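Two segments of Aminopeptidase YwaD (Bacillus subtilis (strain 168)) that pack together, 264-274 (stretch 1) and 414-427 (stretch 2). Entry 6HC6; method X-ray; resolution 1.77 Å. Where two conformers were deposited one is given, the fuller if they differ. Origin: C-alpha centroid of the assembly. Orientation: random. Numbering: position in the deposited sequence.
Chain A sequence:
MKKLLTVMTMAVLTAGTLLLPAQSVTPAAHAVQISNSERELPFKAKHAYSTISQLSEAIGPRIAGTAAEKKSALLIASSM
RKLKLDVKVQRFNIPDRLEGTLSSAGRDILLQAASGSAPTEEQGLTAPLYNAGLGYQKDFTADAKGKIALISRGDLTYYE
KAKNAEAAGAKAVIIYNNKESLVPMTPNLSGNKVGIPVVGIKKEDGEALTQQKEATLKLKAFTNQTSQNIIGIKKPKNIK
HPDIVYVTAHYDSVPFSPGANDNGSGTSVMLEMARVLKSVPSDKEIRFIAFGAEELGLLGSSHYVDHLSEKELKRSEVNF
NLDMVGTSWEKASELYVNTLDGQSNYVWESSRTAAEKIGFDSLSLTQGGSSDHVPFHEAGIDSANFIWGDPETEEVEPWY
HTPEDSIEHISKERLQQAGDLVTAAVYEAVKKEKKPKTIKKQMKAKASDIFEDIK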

ATOM      1  N   GLY A 264       0.833  -1.780   9.268  1.00 15.02           N
ATOM      2  CA  GLY A 264       1.574  -1.895  10.516  1.00 15.31           C
ATOM      3  C   GLY A 264       1.960  -3.333  10.788  1.00 18.39           C
ATOM      4  O   GLY A 264       3.059  -3.619  11.276  1.00 19.75           O
ATOM      5  N   SER A 265       1.070  -4.265  10.441  1.00 17.46           N
ATOM      6  CA  SER A 265       1.321  -5.675  10.689  1.00 17.37           C
ATOM      7  C   SER A 265       2.588  -6.144   9.989  1.00 19.12           C
ATOM      8  O   SER A 265       3.457  -6.759  10.615  1.00 18.76           O
ATOM      9  N   GLY A 266       2.698  -5.907   8.679  1.00 17.78           N
ATOM     10  CA  GLY A 266       3.877  -6.381   7.967  1.00 17.36           C
ATOM     11  C   GLY A 266       5.145  -5.698   8.437  1.00 15.96           C
ATOM     12  O   GLY A 266       6.201  -6.329   8.549  1.00 17.23           O
ATOM     13  N   THR A 267       5.068  -4.392   8.691  1.00 17.25           N
ATOM     14  CA  THR A 267       6.218  -3.675   9.221  1.00 15.62           C
ATOM     15  C   THR A 267       6.667  -4.284  10.542  1.00 17.24           C
ATOM     16  O   THR A 267       7.865  -4.510  10.767  1.00 18.36           O
ATOM     17  N   SER A 268       5.704  -4.608  11.406  1.00 20.21           N
ATOM     18  CA  SER A 268       6.020  -5.128  12.729  1.00 21.25           C
ATOM     19  C   SER A 268       6.584  -6.543  12.656  1.00 21.86           C
ATOM     20  O   SER A 268       7.499  -6.890  13.410  1.00 20.12           O
ATOM     21  N   VAL A 269       6.049  -7.382  11.761  1.00 20.18           N
ATOM     22  CA  VAL A 269       6.567  -8.743  11.626  1.00 18.06           C
ATOM     23  C   VAL A 269       7.961  -8.722  11.009  1.00 18.12           C
ATOM     24  O   VAL A 269       8.843  -9.509  11.381  1.00 21.40           O
ATOM     25  N   MET A 270       8.175  -7.833  10.046  1.00 18.46           N
ATOM     26  CA  MET A 270       9.510  -7.666   9.487  1.00 18.67           C
ATOM     27  C   MET A 270      10.518  -7.302  10.578  1.00 21.12           C
ATOM     28  O   MET A 270      11.622  -7.860  10.629  1.00 22.44           O
ATOM     29  N   LEU A 271      10.159  -6.375  11.468  1.00 22.43           N
ATOM     30  CA  LEU A 271      11.113  -5.946  12.492  1.00 19.28           C
ATOM     31  C   LEU A 271      11.368  -7.048  13.508  1.00 22.60           C
ATOM     32  O   LEU A 271      12.505  -7.240  13.956  1.00 22.98           O
ATOM     33  N   GLU A 272      10.325  -7.787  13.889  1.00 22.35           N
ATOM     34  CA  GLU A 272      10.541  -8.880  14.829  1.00 22.87           C
ATOM     35  C   GLU A 272      11.332 -10.009  14.186  1.00 26.10           C
ATOM     36  O   GLU A 272      12.148 -10.658  14.855  1.00 27.17           O
ATOM     37  N   MET A 273      11.135 -10.251  12.888  1.00 21.75           N
ATOM     38  CA  MET A 273      11.978 -11.245  12.233  1.00 24.86           C
ATOM     39  C   MET A 273      13.434 -10.804  12.241  1.00 23.67           C
ATOM     40  O   MET A 273      14.338 -11.621  12.460  1.00 23.96           O
ATOM     41  N   ALA A 274      13.681  -9.509  12.015  1.00 21.60           N
ATOM     42  CA  ALA A 274      15.048  -8.999  12.098  1.00 24.30           C
ATOM     43  C   ALA A 274      15.639  -9.222  13.486  1.00 23.65           C
ATOM     44  O   ALA A 274      16.825  -9.548  13.620  1.00 26.34           O
ATOM     45  N   ARG A 414      -2.684 -14.484  14.744  1.00 25.10           N
ATOM     46  CA  ARG A 414      -2.400 -14.371  13.318  1.00 23.80           C
ATOM     47  C   ARG A 414      -1.012 -13.803  13.072  1.00 22.38           C
ATOM     48  O   ARG A 414      -0.296 -14.287  12.195  1.00 23.07           O
ATOM     49  N   LEU A 415      -0.616 -12.773  13.828  1.00 26.15           N
ATOM     50  CA  LEU A 415       0.760 -12.289  13.756  1.00 20.77           C
ATOM     51  C   LEU A 415       1.749 -13.405  14.050  1.00 23.62           C
ATOM     52  O   LEU A 415       2.772 -13.539  13.366  1.00 25.66           O
ATOM     53  N   GLN A 416       1.458 -14.210  15.071  1.00 23.84           N
ATOM     54  CA  GLN A 416       2.370 -15.271  15.475  1.00 24.40           C
ATOM     55  C   GLN A 416       2.507 -16.326  14.387  1.00 28.71           C
ATOM     56  O   GLN A 416       3.619 -16.754  14.060  1.00 27.62           O
ATOM     57  N   GLN A 417       1.385 -16.761  13.816  1.00 26.82           N
ATOM     58  CA  GLN A 417       1.442 -17.819  12.811  1.00 31.02           C
ATOM     59  C   GLN A 417       2.102 -17.323  11.532  1.00 30.49           C
ATOM     60  O   GLN A 417       2.933 -18.027  10.945  1.00 26.25           O
ATOM     61  N   ALA A 418       1.748 -16.114  11.088  1.00 25.35           N
ATOM     62  CA  ALA A 418       2.428 -15.525   9.939  1.00 24.24           C
ATOM     63  C   ALA A 418       3.907 -15.310  10.242  1.00 23.48           C
ATOM     64  O   ALA A 418       4.774 -15.645   9.428  1.00 22.03           O
ATOM     65  N   GLY A 419       4.212 -14.757  11.416  1.00 26.85           N
ATOM     66  CA  GLY A 419       5.604 -14.541  11.784  1.00 24.42           C
ATOM     67  C   GLY A 419       6.412 -15.826  11.825  1.00 26.76           C
ATOM     68  O   GLY A 419       7.539 -15.884  11.317  1.00 27.75           O
ATOM     69  N   ASP A 420       5.852 -16.874  12.432  1.00 25.38           N
ATOM     70  CA  ASP A 420       6.566 -18.148  12.493  1.00 27.84           C
ATOM     71  C   ASP A 420       6.774 -18.733  11.100  1.00 29.31           C
ATOM     72  O   ASP A 420       7.842 -19.283  10.803  1.00 27.32           O
ATOM     73  N   LEU A 421       5.780 -18.596  10.220  1.00 26.36           N
ATOM     74  CA  LEU A 421       5.911 -19.173   8.883  1.00 25.98           C
ATOM     75  C   LEU A 421       6.969 -18.438   8.066  1.00 24.18           C
ATOM     76  O   LEU A 421       7.860 -19.066   7.483  1.00 26.32           O
ATOM     77  N   VAL A 422       6.874 -17.110   7.979  1.00 23.99           N
ATOM     78  CA  VAL A 422       7.816 -16.380   7.136  0.58 25.01           C
ATOM     79  C   VAL A 422       9.208 -16.378   7.758  1.00 28.95           C
ATOM     80  O   VAL A 422      10.221 -16.373   7.037  1.00 23.34           O
ATOM     81  N   THR A 423       9.298 -16.396   9.094  1.00 21.17           N
ATOM     82  CA  THR A 423      10.624 -16.491   9.711  1.00 24.68           C
ATOM     83  C   THR A 423      11.292 -17.812   9.358  1.00 27.97           C
ATOM     84  O   THR A 423      12.491 -17.853   9.049  1.00 27.89           O
ATOM     85  N   ALA A 424      10.528 -18.905   9.379  1.00 31.02           N
ATOM     86  CA  ALA A 424      11.092 -20.192   9.006  1.00 33.18           C
ATOM     87  C   ALA A 424      11.431 -20.233   7.525  1.00 25.28           C
ATOM     88  O   ALA A 424      12.400 -20.888   7.128  1.00 28.33           O
ATOM     89  N   ALA A 425      10.624 -19.574   6.694  1.00 24.98           N
ATOM     90  CA  ALA A 425      10.891 -19.540   5.259  1.00 30.97           C
ATOM     91  C   ALA A 425      12.172 -18.769   4.961  1.00 24.42           C
ATOM     92  O   ALA A 425      13.007 -19.212   4.168  1.00 25.82           O
ATOM     93  N   VAL A 426      12.327 -17.596   5.573  1.00 23.60           N
ATOM     94  CA  VAL A 426      13.557 -16.835   5.390  1.00 24.03           C
ATOM     95  C   VAL A 426      14.740 -17.608   5.954  1.00 28.56           C
ATOM     96  O   VAL A 426      15.818 -17.651   5.346  1.00 25.83           O
ATOM     97  N   TYR A 427      14.557 -18.253   7.113  1.00 23.89           N
ATOM     98  CA  TYR A 427      15.632 -19.065   7.670  1.00 26.09           C
ATOM     99  C   TYR A 427      16.062 -20.137   6.685  1.00 30.33           C
ATOM    100  O   TYR A 427      17.262 -20.361   6.490  1.00 32.67           O
TER

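Two helical segments, far apart in sequence, meet here with their axes 10.1 Å apart at closest approach and their N-to-C directions 51° apart. No hydrogen bond crosses between them; the contact, which buries 343 Å² in all, is made chiefly by apolar side chains, and three residues, Met-273, Val-269 and Leu-415, cover most of it.

Met-273 contributes most. Its CA-to-CB bond points toward the second helix, and with chi1 and chi2 both t the chain extends across the gap before chi3, at -43° (m), turns the terminal methyl. The long, unbranched side chain can therefore touch three residues in turn. CG of Met-273 lies 3.5 Å from OG1 of Thr-423, SD of Met-273 lies 3.7 Å from CG2 of Val-426, and CE of Met-273 lies 3.7 Å from CG1 of Val-422. Both valines adopt the t rotamer and direct CA-to-CB toward the first helix, so their methyl groups offer the thioether an apolar surface; Val-422 was deposited in two conformers, of which one is described.

Thr-423 can sit in this greasy setting because its hydroxyl is satisfied within its own helix. With chi1 in m, OG1 of Thr-423 donates a hydrogen bond to O of Gly-419 at 2.7 Å, one turn back.

One turn before Met-273, Val-269 also points toward the partner helix, in the t rotamer. Here the backbones come close, with CA of Val-269 only 5.9 Å from CA of Gly-419. Gly-419 has no side chain, and CG1 of Val-269 rests directly against its backbone, 3.8 Å from CA of Gly-419; a CB there would point sideways and would crowd O of Leu-415, in the same helix, at 2.9 Å, rather than the valine. The other branch of the valine reaches Leu-415, CG2 of Val-269 lying 3.8 Å from CD2 of Leu-415. The beta-branched valine thus places one methyl against Gly-419 and the other against Leu-415.

Leu-415 starts out sideways, but its m, t rotamer (chi1 -70°, chi2 170°) brings the end of the side chain nearer the first helix. There CD2 of Leu-415 meets not only Val-269 but also two small residues, at 4.0 Å from CB of Ser-265 and 4.3 Å from OG of Ser-268. Both serines point toward the second helix with chi1 in p, and their small size leaves room for the leucine methyl. Their hydroxyls are not stranded: OG of Ser-268 donates to O of Ser-265 at 2.7 Å, while the Ser-265 hydroxyl is hydrogen-bonded elsewhere in the structure.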

ATOM      1  CB  SER A 265       0.118  -6.517  10.241  1.00 18.74           C
ATOM      2  OG  SER A 265      -0.027  -6.461   8.826  1.00 19.16           O
ATOM      3  CB  THR A 267       5.870  -2.195   9.390  1.00 13.74           C
ATOM      4  OG1 THR A 267       5.519  -1.640   8.108  1.00 16.86           O
ATOM      5  CG2 THR A 267       7.073  -1.414   9.954  1.00 16.33           C
ATOM      6  CB  SER A 268       4.765  -5.081  13.605  1.00 19.82           C
ATOM      7  OG  SER A 268       3.856  -6.113  13.250  1.00 25.83           O
ATOM      8  CB  VAL A 269       5.594  -9.590  10.792  1.00 21.90           C
ATOM      9  CG1 VAL A 269       6.180 -10.963  10.516  1.00 20.11           C
ATOM     10  CG2 VAL A 269       4.242  -9.708  11.510  1.00 23.72           C
ATOM     11  CB  MET A 270       9.464  -6.599   8.393  1.00 20.18           C
ATOM     12  CG  MET A 270      10.829  -6.294   7.758  1.00 22.19           C
ATOM     13  SD  MET A 270      11.686  -4.969   8.632  1.00 24.65           S
ATOM     14  CE  MET A 270      10.730  -3.527   8.127  1.00 20.07           C
ATOM     15  CB  LEU A 271      10.605  -4.679  13.184  1.00 18.69           C
ATOM     16  CG  LEU A 271      10.712  -3.443  12.312  1.00 20.51           C
ATOM     17  CD1 LEU A 271       9.951  -2.276  12.943  1.00 18.99           C
ATOM     18  CD2 LEU A 271      12.196  -3.073  12.109  1.00 24.03           C
ATOM     19  CB  GLU A 272       9.203  -9.390  15.367  1.00 24.58           C
ATOM     20  CG  GLU A 272       9.311 -10.635  16.229  1.00 23.32           C
ATOM     21  CD  GLU A 272      10.036 -10.408  17.555  1.00 24.86           C
ATOM     22  OE1 GLU A 272      10.476  -9.272  17.848  1.00 28.57           O
ATOM     23  OE2 GLU A 272      10.172 -11.385  18.306  1.00 28.43           O
ATOM     24  CB  MET A 273      11.507 -11.500  10.802  1.00 27.83           C
ATOM     25  CG  MET A 273      12.253 -12.656  10.136  1.00 31.90           C
ATOM     26  SD  MET A 273      12.030 -12.646   8.345  1.00 32.84           S
ATOM     27  CE  MET A 273      10.248 -12.275   8.248  1.00 23.71           C
ATOM     28  CB  ALA A 274      15.069  -7.517  11.737  1.00 25.74           C
ATOM     29  CB  ARG A 414      -3.461 -13.503  12.636  1.00 25.47           C
ATOM     30  CG  ARG A 414      -4.839 -14.177  12.596  1.00 30.65           C
ATOM     31  CD  ARG A 414      -5.052 -14.885  11.268  1.00 24.79           C
ATOM     32  NE  ARG A 414      -6.270 -15.702  11.240  1.00 26.61           N
ATOM     33  CZ  ARG A 414      -7.491 -15.225  11.031  1.00 27.93           C
ATOM     34  NH1 ARG A 414      -7.680 -13.927  10.854  1.00 25.63           N
ATOM     35  NH2 ARG A 414      -8.528 -16.054  10.994  1.00 31.21           N
ATOM     36  CB  LEU A 415       0.975 -11.150  14.749  1.00 23.76           C
ATOM     37  CG  LEU A 415       0.288  -9.823  14.425  1.00 23.63           C
ATOM     38  CD1 LEU A 415       0.397  -8.876  15.612  1.00 24.97           C
ATOM     39  CD2 LEU A 415       0.889  -9.211  13.157  1.00 21.28           C
ATOM     40  CB  GLN A 416       1.881 -15.899  16.782  1.00 26.33           C
ATOM     41  CG  GLN A 416       2.809 -16.962  17.335  1.00 27.75           C
ATOM     42  CD  GLN A 416       4.084 -16.345  17.849  1.00 30.13           C
ATOM     43  OE1 GLN A 416       4.052 -15.370  18.605  1.00 28.98           O
ATOM     44  NE2 GLN A 416       5.222 -16.896  17.431  1.00 27.33           N
ATOM     45  CB  GLN A 417       0.034 -18.347  12.525  1.00 36.05           C
ATOM     46  CG  GLN A 417      -0.031 -19.416  11.427  1.00 48.84           C
ATOM     47  CD  GLN A 417       0.750 -20.690  11.763  1.00 62.57           C
ATOM     48  OE1 GLN A 417       1.931 -20.826  11.420  1.00 64.09           O
ATOM     49  NE2 GLN A 417       0.084 -21.633  12.421  1.00 57.65           N
ATOM     50  CB  ALA A 418       1.766 -14.204   9.546  1.00 20.24           C
ATOM     51  CB  ASP A 420       5.822 -19.139  13.386  1.00 32.78           C
ATOM     52  CG  ASP A 420       5.995 -18.836  14.862  1.00 38.32           C
ATOM     53  OD1 ASP A 420       7.062 -18.298  15.236  1.00 34.87           O
ATOM     54  OD2 ASP A 420       5.072 -19.140  15.650  1.00 35.47           O
ATOM     55  CB  LEU A 421       4.557 -19.156   8.159  1.00 27.05           C
ATOM     56  CG  LEU A 421       4.446 -19.765   6.755  1.00 24.48           C
ATOM     57  CD1 LEU A 421       4.971 -18.829   5.638  1.00 28.29           C
ATOM     58  CD2 LEU A 421       5.145 -21.120   6.691  1.00 26.11           C
ATOM     59  CB  VAL A 422       7.310 -14.949   6.868  0.58 22.90           C
ATOM     60  CG1 VAL A 422       8.201 -14.262   5.848  0.58 20.40           C
ATOM     61  CG2 VAL A 422       5.853 -14.971   6.384  0.58 23.19           C
ATOM     62  CB  THR A 423      10.528 -16.325  11.231  1.00 26.93           C
ATOM     63  OG1 THR A 423      10.099 -14.992  11.535  1.00 22.23           O
ATOM     64  CG2 THR A 423      11.885 -16.556  11.884  1.00 26.89           C
ATOM     65  CB  ALA A 424      10.128 -21.322   9.364  1.00 27.10           C
ATOM     66  CB  ALA A 425       9.710 -18.910   4.518  1.00 22.85           C
ATOM     67  CB  VAL A 426      13.416 -15.440   6.025  1.00 20.42           C
ATOM     68  CG1 VAL A 426      14.756 -14.684   5.981  1.00 23.85           C
ATOM     69  CG2 VAL A 426      12.341 -14.649   5.303  1.00 19.22           C
ATOM     70  CB  TYR A 427      15.204 -19.696   8.998  1.00 26.40           C
ATOM     71  CG  TYR A 427      16.273 -20.563   9.635  1.00 29.02           C
ATOM     72  CD1 TYR A 427      17.393 -19.992  10.227  1.00 29.47           C
ATOM     73  CD2 TYR A 427      16.155 -21.944   9.661  1.00 36.35           C
ATOM     74  CE1 TYR A 427      18.374 -20.775  10.821  1.00 35.98           C
ATOM     75  CE2 TYR A 427      17.138 -22.741  10.253  1.00 38.52           C
ATOM     76  CZ  TYR A 427      18.242 -22.147  10.832  1.00 41.37           C
ATOM     77  OH  TYR A 427      19.217 -22.922  11.426  1.00 49.72           O
TER